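Local coordinates for arginine decarboxylase, A207R protein (Paramecium bursaria Chlorella virus 1, PDB 2NVA), which catalyses the pyridoxal 5'-phosphate-dependent decarboxylation of arginine to agmatine, at residues G288-N292 against W350-T354; S18-P24 against H260-T266; K164-V170 against V204-P208; K94-I100 against K120-H125. All coordinates share one frame; numbering follows the deposited sequence.

Contact 1 (G288-N292 against W350-T354); sequences GGFSN and WGAYT. With PL2 ((4-{[(4-{[amino(imino)methyl]amino}butyl)amino]methyl}-5-hydroxy-6-methylpyridin-3-yl)methyl dihydrogen phosphate), chain I.
N292 and Y353 meet in the active site, where two loops of the beta-sheet domain line the pocket of the cofactor-agmatine adduct PL2. N292 ND2 donates to A352 O at 2.8 Å, in the plane of its own amide and almost straight on to the carbonyl. This bond fixes the amide rotation and leaves OD1 turned to the agmatine end of the ligand. There OD1 accepts a weak hydrogen bond from PL2 NH1 at 3.3 Å. Y353 serves the other end: its OH donates to the phosphate oxygen PL2 OP3 at 2.6 Å. PL2 CD lies over the centre of one face of the Y353 ring. D325 of the second subunit also binds PL2, so two chains share the pocket. Water 2 accepts from N292 N, with G289 O and Y353 O in reach. W350 NE1 donates to G289 O at 2.9 Å, reaching it from above the carbonyl plane. T354 OG1 sits between its backbone N and carbonyl carbon (chi1 55°) and donates to W350 O, while T354 CG2 packs on one indole face. F290 CE1 lies over the opposite indole face. F290 CD1 meets W350 CZ2 obliquely at 3.3 Å, with the ring planes 38° apart.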
# COMPACT_ATOMS: atom_id res chain seq x y z
N GLY A 288 4.20 -4.69 2.98
CA GLY A 288 3.59 -5.89 3.57
C GLY A 288 2.83 -5.48 4.81
O GLY A 288 1.79 -4.83 4.72
N GLY A 289 3.37 -5.85 5.97
CA GLY A 289 2.71 -5.58 7.25
C GLY A 289 3.04 -4.25 7.90
O GLY A 289 2.45 -3.91 8.94
N PHE A 290 3.97 -3.51 7.32
CA PHE A 290 4.49 -2.29 7.96
C PHE A 290 4.08 -0.96 7.32
O PHE A 290 4.83 0.03 7.38
CB PHE A 290 6.02 -2.37 8.11
CG PHE A 290 6.46 -3.40 9.12
CD1 PHE A 290 6.69 -3.05 10.45
CD2 PHE A 290 6.59 -4.74 8.76
CE1 PHE A 290 7.07 -4.01 11.38
CE2 PHE A 290 6.98 -5.70 9.69
CZ PHE A 290 7.21 -5.33 11.00
N SER A 291 2.88 -0.91 6.74
CA SER A 291 2.42 0.33 6.13
C SER A 291 2.25 1.47 7.14
O SER A 291 2.30 2.63 6.76
CB SER A 291 1.12 0.13 5.34
OG SER A 291 0.08 -0.29 6.21
N ASN A 292 2.06 1.12 8.41
CA ASN A 292 1.96 2.15 9.47
C ASN A 292 3.21 3.03 9.63
O ASN A 292 3.13 4.14 10.16
CB ASN A 292 1.59 1.52 10.82
CG ASN A 292 0.12 1.17 10.92
OD1 ASN A 292 -0.71 1.78 10.23
ND2 ASN A 292 -0.23 0.20 11.77
N TRP A 350 0.90 -5.46 16.99
CA TRP A 350 0.94 -5.25 15.54
C TRP A 350 -0.33 -5.75 14.85
O TRP A 350 -0.27 -6.41 13.82
CB TRP A 350 2.21 -5.89 14.93
CG TRP A 350 2.71 -5.06 13.79
CD1 TRP A 350 2.65 -5.35 12.45
CD2 TRP A 350 3.29 -3.77 13.90
NE1 TRP A 350 3.18 -4.31 11.72
CE2 TRP A 350 3.59 -3.33 12.58
CE3 TRP A 350 3.61 -2.93 14.99
CZ2 TRP A 350 4.16 -2.07 12.32
CZ3 TRP A 350 4.20 -1.68 14.73
CH2 TRP A 350 4.47 -1.27 13.40
N GLY A 351 -1.49 -5.42 15.44
CA GLY A 351 -2.75 -5.90 14.92
C GLY A 351 -3.65 -4.86 14.25
O GLY A 351 -4.66 -5.22 13.66
N ALA A 352 -3.29 -3.58 14.33
CA ALA A 352 -4.15 -2.50 13.82
C ALA A 352 -3.59 -1.87 12.55
O ALA A 352 -2.51 -1.29 12.59
CB ALA A 352 -4.35 -1.45 14.89
N TYR A 353 -4.32 -2.01 11.43
CA TYR A 353 -3.92 -1.46 10.13
C TYR A 353 -2.57 -2.05 9.73
O TYR A 353 -1.68 -1.32 9.29
CB TYR A 353 -3.88 0.08 10.17
CG TYR A 353 -5.21 0.66 10.61
CD1 TYR A 353 -6.32 0.59 9.76
CD2 TYR A 353 -5.36 1.25 11.85
CE1 TYR A 353 -7.55 1.09 10.14
CE2 TYR A 353 -6.59 1.77 12.25
CZ TYR A 353 -7.69 1.67 11.39
OH TYR A 353 -8.91 2.17 11.77
N THR A 354 -2.44 -3.37 9.87
CA THR A 354 -1.20 -4.07 9.55
C THR A 354 -1.46 -5.09 8.45
O THR A 354 -1.20 -4.81 7.26
CB THR A 354 -0.57 -4.71 10.80
OG1 THR A 354 -1.53 -5.58 11.44
CG2 THR A 354 -0.17 -3.62 11.79
N1 PL2 I . -15.11 4.48 12.00
C2 PL2 I . -14.88 5.09 10.83
C2A PL2 I . -16.06 5.61 9.98
C3 PL2 I . -13.55 5.22 10.39
O3 PL2 I . -13.35 5.85 9.20
C4 PL2 I . -12.47 4.75 11.15
C4A PL2 I . -10.98 4.87 10.70
C5 PL2 I . -12.79 4.14 12.38
C6 PL2 I . -14.11 4.02 12.77
P PL2 I . -9.78 3.75 14.85
N PL2 I . -10.76 6.03 9.80
CA PL2 I . -9.75 5.72 8.77
CG PL2 I . -7.34 5.06 8.34
OP2 PL2 I . -8.59 4.80 15.09
OP3 PL2 I . -9.08 2.38 14.31
OP1 PL2 I . -10.59 3.53 16.08
OP4 PL2 I . -10.61 4.40 13.63
C5M PL2 I . -11.68 3.59 13.30
CB PL2 I . -8.41 5.28 9.41
CD PL2 I . -5.99 4.66 8.97
NE PL2 I . -5.07 4.38 7.85
CZ PL2 I . -3.90 3.73 7.93
NH2 PL2 I . -3.17 3.54 6.80
NH1 PL2 I . -3.44 3.29 9.11
O HOH W 1 0.48 -3.08 6.34
O HOH W 2 1.13 -1.39 9.24

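Contact 2 (S18-P24 against H260-T266); sequences SFYVSSP and HYSVLAT
The Y20 side chain starts beside V263 O and ends against L264. Its CB and CD1 both pass 3.9 Å from V263 O. CD1 also has S262 CB near the ring plane, at the edge. The ring then spreads beneath L264, whose CD1 stands over the ring centre, 3.7 Å from the centroid and 6° off the normal. CE1 and CZ meet both L264 methyls. At the tip, Y20 OH touches L264 CD2 at 3.8 Å. L264 CG is anti to the backbone N (chi1 179°), which carries its CD1 out over the Y20 ring and against F19 O. Beneath these side chains, strands 18-22 and 262-274 pair antiparallel in the mixed sheet of the beta domain. F19 with A265 and V21 with V263 are the hydrogen-bonded pairs. Y20 with L264 and S22 with S262 are non-hydrogen-bonded pairs. Strand 367-371 flanks strand 18-22 on its other edge. On the face of the sheet away from Y20, A265 CB makes a CH-pi contact with the F19 ring, 3.6 Å from its centroid. Helix 2-11 packs on F19 there. S22 OG and S262 OG share a hydrogen bond of 2.8 Å. S22 CB sits over one face of the Y261 ring, whose OH is bonded to D52. Past the strand end, S23 N donates to Y261 O at 2.8 Å, and water 3 links V21 O, S23 OG and Y261 O.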
# COMPACT_ATOMS: atom_id res chain seq x y z
N SER A 18 7.11 -14.62 7.22
CA SER A 18 6.78 -13.88 8.44
C SER A 18 5.42 -14.38 8.93
O SER A 18 4.65 -14.94 8.16
CB SER A 18 6.75 -12.39 8.18
OG SER A 18 5.74 -12.07 7.24
N PHE A 19 5.14 -14.20 10.21
CA PHE A 19 3.88 -14.72 10.76
C PHE A 19 3.32 -13.88 11.89
O PHE A 19 4.07 -13.36 12.73
CB PHE A 19 4.00 -16.21 11.17
CG PHE A 19 5.03 -16.50 12.26
CD1 PHE A 19 4.64 -16.57 13.60
CD2 PHE A 19 6.37 -16.74 11.93
CE1 PHE A 19 5.58 -16.86 14.60
CE2 PHE A 19 7.32 -17.01 12.92
CZ PHE A 19 6.92 -17.08 14.27
N TYR A 20 2.00 -13.73 11.89
CA TYR A 20 1.29 -13.09 12.99
C TYR A 20 0.98 -14.14 14.04
O TYR A 20 0.63 -15.27 13.69
CB TYR A 20 -0.03 -12.49 12.49
CG TYR A 20 0.18 -11.29 11.60
CD1 TYR A 20 0.21 -10.00 12.14
CD2 TYR A 20 0.34 -11.44 10.23
CE1 TYR A 20 0.41 -8.88 11.33
CE2 TYR A 20 0.54 -10.33 9.41
CZ TYR A 20 0.58 -9.05 9.96
OH TYR A 20 0.76 -7.96 9.15
N VAL A 21 1.14 -13.77 15.31
CA VAL A 21 0.67 -14.62 16.41
C VAL A 21 -0.46 -13.84 17.08
O VAL A 21 -0.23 -12.78 17.67
CB VAL A 21 1.78 -14.95 17.45
CG1 VAL A 21 1.22 -15.83 18.59
CG2 VAL A 21 2.97 -15.62 16.75
N SER A 22 -1.67 -14.38 16.96
CA SER A 22 -2.88 -13.65 17.34
C SER A 22 -3.57 -14.31 18.52
O SER A 22 -3.63 -15.54 18.58
CB SER A 22 -3.83 -13.59 16.14
OG SER A 22 -3.18 -12.95 15.05
N SER A 23 -4.07 -13.50 19.44
CA SER A 23 -4.70 -14.03 20.65
C SER A 23 -6.11 -13.50 20.89
O SER A 23 -6.28 -12.37 21.35
CB SER A 23 -3.84 -13.77 21.89
OG SER A 23 -3.34 -12.44 21.85
N PRO A 24 -7.12 -14.32 20.57
CA PRO A 24 -8.51 -13.95 20.85
C PRO A 24 -8.75 -13.58 22.32
O PRO A 24 -9.56 -12.69 22.59
CB PRO A 24 -9.30 -15.21 20.47
CG PRO A 24 -8.42 -15.94 19.52
CD PRO A 24 -7.00 -15.61 19.86
N HIS A 260 -3.57 -4.77 19.99
CA HIS A 260 -2.85 -5.73 20.83
C HIS A 260 -3.19 -7.18 20.50
O HIS A 260 -2.68 -8.11 21.13
CB HIS A 260 -3.13 -5.46 22.31
CG HIS A 260 -2.81 -4.05 22.72
ND1 HIS A 260 -1.53 -3.53 22.62
CD2 HIS A 260 -3.59 -3.07 23.22
CE1 HIS A 260 -1.55 -2.27 23.04
NE2 HIS A 260 -2.78 -1.97 23.42
N TYR A 261 -4.05 -7.36 19.50
CA TYR A 261 -4.48 -8.69 19.11
C TYR A 261 -3.34 -9.59 18.63
O TYR A 261 -3.35 -10.81 18.86
CB TYR A 261 -5.55 -8.57 18.01
CG TYR A 261 -6.07 -9.89 17.45
CD1 TYR A 261 -6.56 -10.90 18.28
CD2 TYR A 261 -6.14 -10.09 16.06
CE1 TYR A 261 -7.05 -12.09 17.75
CE2 TYR A 261 -6.63 -11.26 15.52
CZ TYR A 261 -7.10 -12.26 16.36
OH TYR A 261 -7.59 -13.43 15.82
N SER A 262 -2.38 -8.99 17.93
CA SER A 262 -1.33 -9.74 17.25
C SER A 262 0.06 -9.17 17.51
O SER A 262 0.21 -7.99 17.80
CB SER A 262 -1.57 -9.72 15.73
OG SER A 262 -2.85 -10.24 15.41
N VAL A 263 1.06 -10.04 17.41
CA VAL A 263 2.45 -9.61 17.22
C VAL A 263 2.86 -10.09 15.83
O VAL A 263 2.25 -11.02 15.31
CB VAL A 263 3.43 -10.14 18.31
CG1 VAL A 263 2.97 -9.69 19.72
CG2 VAL A 263 3.55 -11.67 18.26
N LEU A 264 3.86 -9.46 15.22
CA LEU A 264 4.33 -9.89 13.90
C LEU A 264 5.79 -10.33 13.99
O LEU A 264 6.64 -9.53 14.30
CB LEU A 264 4.16 -8.78 12.86
CG LEU A 264 4.63 -9.07 11.42
CD1 LEU A 264 4.08 -10.38 10.86
CD2 LEU A 264 4.25 -7.88 10.52
N ALA A 265 6.04 -11.60 13.72
CA ALA A 265 7.39 -12.17 13.75
C ALA A 265 7.99 -12.17 12.35
O ALA A 265 7.32 -12.53 11.38
CB ALA A 265 7.35 -13.59 14.29
N THR A 266 9.24 -11.73 12.25
CA THR A 266 9.92 -11.61 10.98
C THR A 266 11.40 -11.96 11.15
O THR A 266 11.98 -11.78 12.23
CB THR A 266 9.73 -10.20 10.34
OG1 THR A 266 10.39 -10.13 9.07
CG2 THR A 266 10.25 -9.07 11.23
O HOH W 3 -0.82 -11.79 20.18

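Contact 3 (K164-V170 against V204-P208); sequences KQLDIEV and VGHKP
H206 lies flat between K164 and V170, with one residue on each face of its imidazole. V170 CB stands over the ring centre, 3.8 Å from the centroid and 14° off the normal. V170 CG2 reaches further toward the CE1 side. On the opposite face K164 runs antiparallel to the histidine, so the two side chains slide past each other. K164 CD lies 4.3 Å from the H206 centroid, offset toward the rim. Both are CH-pi contacts. The ring edge is used as well. H206 CE1 approaches I168 O near the ring plane at 3.3 Å, and NE2 is hydrogen-bonded to L160 O in helix 156-165. The ring is thus held at both faces and along one edge. The lysine bends at its second torsion (chi2 78°), which carries the rest of its chain across the ring. Its NZ then donates to G205 O at 2.8 Å, coming from well above the carbonyl plane. Nearer the root, K164 CB packs on V204 CG1 at 3.8 Å. Water 4 joins the two backbones, donating to V170 O and accepting from K207 N. Both helices that lead into this region end in Schellman motifs. D167 is the C-prime residue of helix 156-165, with its N bonded to K164 O, and G205 is that of helix 184-204. From here the chain enters strands 170-174 and 210-212, which are neighbours. The contact therefore joins two adjacent helix-to-strand loops of a TIM barrel, at the end of the barrel opposite the C-terminal strand ends where this fold carries its active site.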
# COMPACT_ATOMS: atom_id res chain seq x y z
N LYS A 164 -35.56 15.26 5.47
CA LYS A 164 -37.00 15.33 5.81
C LYS A 164 -37.86 15.39 4.54
O LYS A 164 -38.86 14.67 4.41
CB LYS A 164 -37.28 16.57 6.70
CG LYS A 164 -38.68 16.61 7.33
CD LYS A 164 -38.79 15.67 8.54
CE LYS A 164 -40.24 15.51 8.98
NZ LYS A 164 -40.35 14.50 10.08
N GLN A 165 -37.44 16.24 3.60
CA GLN A 165 -38.15 16.42 2.34
C GLN A 165 -38.25 15.12 1.54
O GLN A 165 -39.26 14.88 0.87
CB GLN A 165 -37.47 17.50 1.50
CG GLN A 165 -37.94 17.50 0.07
CD GLN A 165 -37.37 18.62 -0.76
OE1 GLN A 165 -37.78 18.79 -1.92
NE2 GLN A 165 -36.44 19.40 -0.20
N LEU A 166 -37.19 14.30 1.60
CA LEU A 166 -37.15 13.01 0.90
C LEU A 166 -37.71 11.84 1.72
O LEU A 166 -37.56 10.68 1.32
CB LEU A 166 -35.73 12.70 0.41
CG LEU A 166 -35.11 13.60 -0.66
CD1 LEU A 166 -33.69 13.13 -0.96
CD2 LEU A 166 -35.95 13.64 -1.93
N ASP A 167 -38.35 12.14 2.85
CA ASP A 167 -38.94 11.12 3.71
C ASP A 167 -37.88 10.13 4.20
O ASP A 167 -38.15 8.93 4.34
CB ASP A 167 -40.08 10.39 2.98
CG ASP A 167 -41.31 11.25 2.84
OD1 ASP A 167 -41.53 12.13 3.71
OD2 ASP A 167 -42.10 11.03 1.89
N ILE A 168 -36.69 10.66 4.45
CA ILE A 168 -35.55 9.89 5.00
C ILE A 168 -35.48 10.10 6.51
O ILE A 168 -35.45 11.24 6.99
CB ILE A 168 -34.20 10.31 4.36
CG1 ILE A 168 -34.14 10.04 2.85
CG2 ILE A 168 -33.02 9.60 5.07
CD1 ILE A 168 -34.74 8.69 2.45
N GLU A 169 -35.48 8.99 7.26
CA GLU A 169 -35.47 9.02 8.71
C GLU A 169 -34.04 9.24 9.21
O GLU A 169 -33.19 8.36 9.05
CB GLU A 169 -36.02 7.70 9.23
CG GLU A 169 -36.24 7.62 10.74
CD GLU A 169 -36.78 6.25 11.18
OE1 GLU A 169 -36.99 6.05 12.41
OE2 GLU A 169 -36.98 5.38 10.31
N VAL A 170 -33.76 10.41 9.77
CA VAL A 170 -32.47 10.66 10.42
C VAL A 170 -32.59 10.29 11.90
O VAL A 170 -33.37 10.90 12.64
CB VAL A 170 -32.00 12.13 10.24
CG1 VAL A 170 -30.71 12.37 11.03
CG2 VAL A 170 -31.77 12.44 8.75
N VAL A 204 -36.13 20.28 12.92
CA VAL A 204 -36.56 19.97 11.55
C VAL A 204 -37.75 18.99 11.54
O VAL A 204 -38.57 19.02 10.62
CB VAL A 204 -35.34 19.46 10.72
CG1 VAL A 204 -35.75 18.79 9.42
CG2 VAL A 204 -34.38 20.61 10.44
N GLY A 205 -37.86 18.16 12.58
CA GLY A 205 -38.96 17.20 12.68
C GLY A 205 -38.54 15.74 12.75
O GLY A 205 -39.38 14.84 12.73
N HIS A 206 -37.23 15.49 12.82
CA HIS A 206 -36.70 14.15 13.03
C HIS A 206 -36.83 13.80 14.50
O HIS A 206 -37.00 14.68 15.34
CB HIS A 206 -35.23 14.06 12.58
CG HIS A 206 -35.04 14.33 11.12
ND1 HIS A 206 -35.43 13.43 10.16
CD2 HIS A 206 -34.54 15.40 10.46
CE1 HIS A 206 -35.16 13.92 8.96
NE2 HIS A 206 -34.63 15.12 9.12
N LYS A 207 -36.73 12.50 14.79
CA LYS A 207 -36.80 11.97 16.15
C LYS A 207 -35.53 11.15 16.42
O LYS A 207 -35.60 9.93 16.55
CB LYS A 207 -38.08 11.15 16.35
CG LYS A 207 -39.34 12.01 16.22
CD LYS A 207 -40.64 11.25 16.49
CE LYS A 207 -41.15 10.52 15.24
NZ LYS A 207 -42.67 10.24 15.36
N PRO A 208 -34.37 11.84 16.49
CA PRO A 208 -33.11 11.10 16.62
C PRO A 208 -32.94 10.52 18.03
O PRO A 208 -33.49 11.05 19.00
CB PRO A 208 -32.05 12.18 16.36
CG PRO A 208 -32.69 13.45 16.80
CD PRO A 208 -34.16 13.30 16.47
O HOH W 4 -36.09 10.43 12.90

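Contact 4 (K94-I100 against K120-H125); sequences KTIDDLI and KIHTYH
I96 CG2 covers one face of the Y124 ring in a CH-pi contact, and T123 CG2 lies on the opposite face, offset toward the rim. I96 CG2 stands squarely over the ring centre, 3.4 Å from the centroid and only 4° off the normal. That methyl is anti to the backbone N, while the CG1 branch lies beside the N and reaches Y124 CE2. I100 CD1 meets Y124 CD1 obliquely at 3.9 Å. The other flat group, H125, brings CD2 to within 3.7 Å of L99 O, again obliquely, and its NE2 is bonded to V107 O. These residues join helices 96-105 and 115-124, successive outer helices of the TIM barrel. The two short helical segments run 10.0 Å apart and cross at -50°. L99 fills the middle: its CD1 packs on K120 CB and its CD2 on I121 CD1 at 3.7 Å. K120 passes obliquely across I96, with CD 3.8 Å from I96 CG1. A bend at its third torsion (chi3 -84°) brings NZ to K94 O, to which it donates at 2.6 Å from above the carbonyl plane. The same NZ forms a salt bridge with E117 and a hydrogen bond with I269 O of the second subunit. K94 NZ donates to H91 O and also forms a salt bridge with E117, so one carboxylate lies between two lysines.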
# COMPACT_ATOMS: atom_id res chain seq x y z
N LYS A 94 -21.32 5.66 -0.38
CA LYS A 94 -21.59 4.24 -0.63
C LYS A 94 -22.05 4.09 -2.07
O LYS A 94 -22.87 4.88 -2.54
CB LYS A 94 -22.71 3.77 0.31
CG LYS A 94 -22.37 3.86 1.81
CD LYS A 94 -23.62 3.83 2.72
CE LYS A 94 -24.40 5.17 2.69
NZ LYS A 94 -23.52 6.37 2.96
N THR A 95 -21.55 3.07 -2.78
CA THR A 95 -21.97 2.89 -4.15
C THR A 95 -23.45 2.47 -4.18
O THR A 95 -23.95 1.85 -3.24
CB THR A 95 -21.13 1.83 -4.92
OG1 THR A 95 -21.46 0.52 -4.45
CG2 THR A 95 -19.62 2.08 -4.74
N ILE A 96 -24.11 2.82 -5.27
CA ILE A 96 -25.50 2.42 -5.51
C ILE A 96 -25.64 0.90 -5.37
O ILE A 96 -26.54 0.42 -4.69
CB ILE A 96 -25.98 2.91 -6.88
CG1 ILE A 96 -26.19 4.43 -6.83
CG2 ILE A 96 -27.28 2.20 -7.28
CD1 ILE A 96 -26.35 5.10 -8.20
N ASP A 97 -24.75 0.13 -6.00
CA ASP A 97 -24.86 -1.33 -5.89
C ASP A 97 -24.65 -1.85 -4.46
O ASP A 97 -25.26 -2.85 -4.08
CB ASP A 97 -23.93 -2.04 -6.87
CG ASP A 97 -24.43 -2.00 -8.29
OD1 ASP A 97 -23.58 -1.92 -9.20
OD2 ASP A 97 -25.67 -2.05 -8.52
N ASP A 98 -23.79 -1.18 -3.69
CA ASP A 98 -23.59 -1.55 -2.29
C ASP A 98 -24.82 -1.22 -1.45
O ASP A 98 -25.14 -1.94 -0.49
CB ASP A 98 -22.32 -0.87 -1.70
CG ASP A 98 -21.03 -1.59 -2.08
OD1 ASP A 98 -21.09 -2.52 -2.92
OD2 ASP A 98 -19.95 -1.24 -1.53
N LEU A 99 -25.51 -0.14 -1.81
CA LEU A 99 -26.75 0.25 -1.11
C LEU A 99 -27.86 -0.75 -1.36
O LEU A 99 -28.59 -1.12 -0.44
CB LEU A 99 -27.19 1.66 -1.53
CG LEU A 99 -26.42 2.77 -0.80
CD1 LEU A 99 -26.78 4.14 -1.37
CD2 LEU A 99 -26.65 2.74 0.72
N ILE A 100 -28.00 -1.18 -2.61
CA ILE A 100 -28.99 -2.20 -2.99
C ILE A 100 -28.71 -3.50 -2.25
O ILE A 100 -29.64 -4.13 -1.73
CB ILE A 100 -29.02 -2.43 -4.51
CG1 ILE A 100 -29.46 -1.15 -5.23
CG2 ILE A 100 -29.96 -3.60 -4.88
CD1 ILE A 100 -29.14 -1.13 -6.72
N LYS A 120 -29.31 9.17 -3.34
CA LYS A 120 -29.05 7.75 -3.55
C LYS A 120 -29.91 6.91 -2.61
O LYS A 120 -30.50 5.91 -3.04
CB LYS A 120 -27.57 7.42 -3.31
CG LYS A 120 -26.69 7.65 -4.53
CD LYS A 120 -25.29 7.07 -4.30
CE LYS A 120 -24.42 8.04 -3.56
NZ LYS A 120 -23.10 7.43 -3.19
N ILE A 121 -29.96 7.31 -1.35
CA ILE A 121 -30.76 6.61 -0.33
C ILE A 121 -32.23 6.59 -0.73
O ILE A 121 -32.87 5.54 -0.72
CB ILE A 121 -30.57 7.25 1.07
CG1 ILE A 121 -29.13 7.09 1.56
CG2 ILE A 121 -31.61 6.71 2.10
CD1 ILE A 121 -28.71 5.64 1.90
N HIS A 122 -32.74 7.76 -1.09
CA HIS A 122 -34.14 7.90 -1.51
C HIS A 122 -34.48 6.91 -2.63
O HIS A 122 -35.51 6.23 -2.57
CB HIS A 122 -34.42 9.33 -1.95
CG HIS A 122 -35.85 9.54 -2.37
ND1 HIS A 122 -36.88 9.63 -1.45
CD2 HIS A 122 -36.42 9.66 -3.59
CE1 HIS A 122 -38.02 9.79 -2.10
NE2 HIS A 122 -37.77 9.82 -3.40
N THR A 123 -33.61 6.83 -3.62
CA THR A 123 -33.86 6.00 -4.80
C THR A 123 -33.67 4.50 -4.53
O THR A 123 -34.48 3.68 -4.99
CB THR A 123 -33.03 6.46 -6.02
OG1 THR A 123 -33.27 7.86 -6.26
CG2 THR A 123 -33.39 5.66 -7.27
N TYR A 124 -32.64 4.14 -3.76
CA TYR A 124 -32.17 2.75 -3.67
C TYR A 124 -32.31 2.05 -2.33
O TYR A 124 -32.27 0.81 -2.27
CB TYR A 124 -30.70 2.66 -4.12
CG TYR A 124 -30.54 3.09 -5.54
CD1 TYR A 124 -30.97 2.26 -6.59
CD2 TYR A 124 -30.01 4.34 -5.86
CE1 TYR A 124 -30.87 2.65 -7.91
CE2 TYR A 124 -29.89 4.74 -7.18
CZ TYR A 124 -30.33 3.89 -8.21
OH TYR A 124 -30.22 4.28 -9.52
N HIS A 125 -32.44 2.82 -1.26
CA HIS A 125 -32.55 2.24 0.07
C HIS A 125 -33.40 3.20 0.92
O HIS A 125 -32.94 3.69 1.95
CB HIS A 125 -31.14 2.05 0.66
CG HIS A 125 -31.07 1.12 1.83
ND1 HIS A 125 -32.20 0.64 2.48
CD2 HIS A 125 -30.01 0.61 2.50
CE1 HIS A 125 -31.82 -0.14 3.48
NE2 HIS A 125 -30.50 -0.18 3.52

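Overall arrangement
Along the chain, contact 2 closes the longest loop. Contacts 4 and 3 follow each other inside it, and contact 1 comes last. Contacts 3 and 4 belong to the TIM barrel, with centres about 18 Å apart. They touch where L166 O is probably bonded to H122 ND1 and where I168 packs on I121. Contacts 1 and 2 belong to the beta domain, with centres about 11 Å apart. W350 and F290 pack on L264, and W350 N probably bonds to S262 O. The sheet pairing of contact 2 thus backs the pocket loops of contact 1. Contacts 2 and 3 lie on opposite sides of the chain's centre, about 45 Å apart between centres.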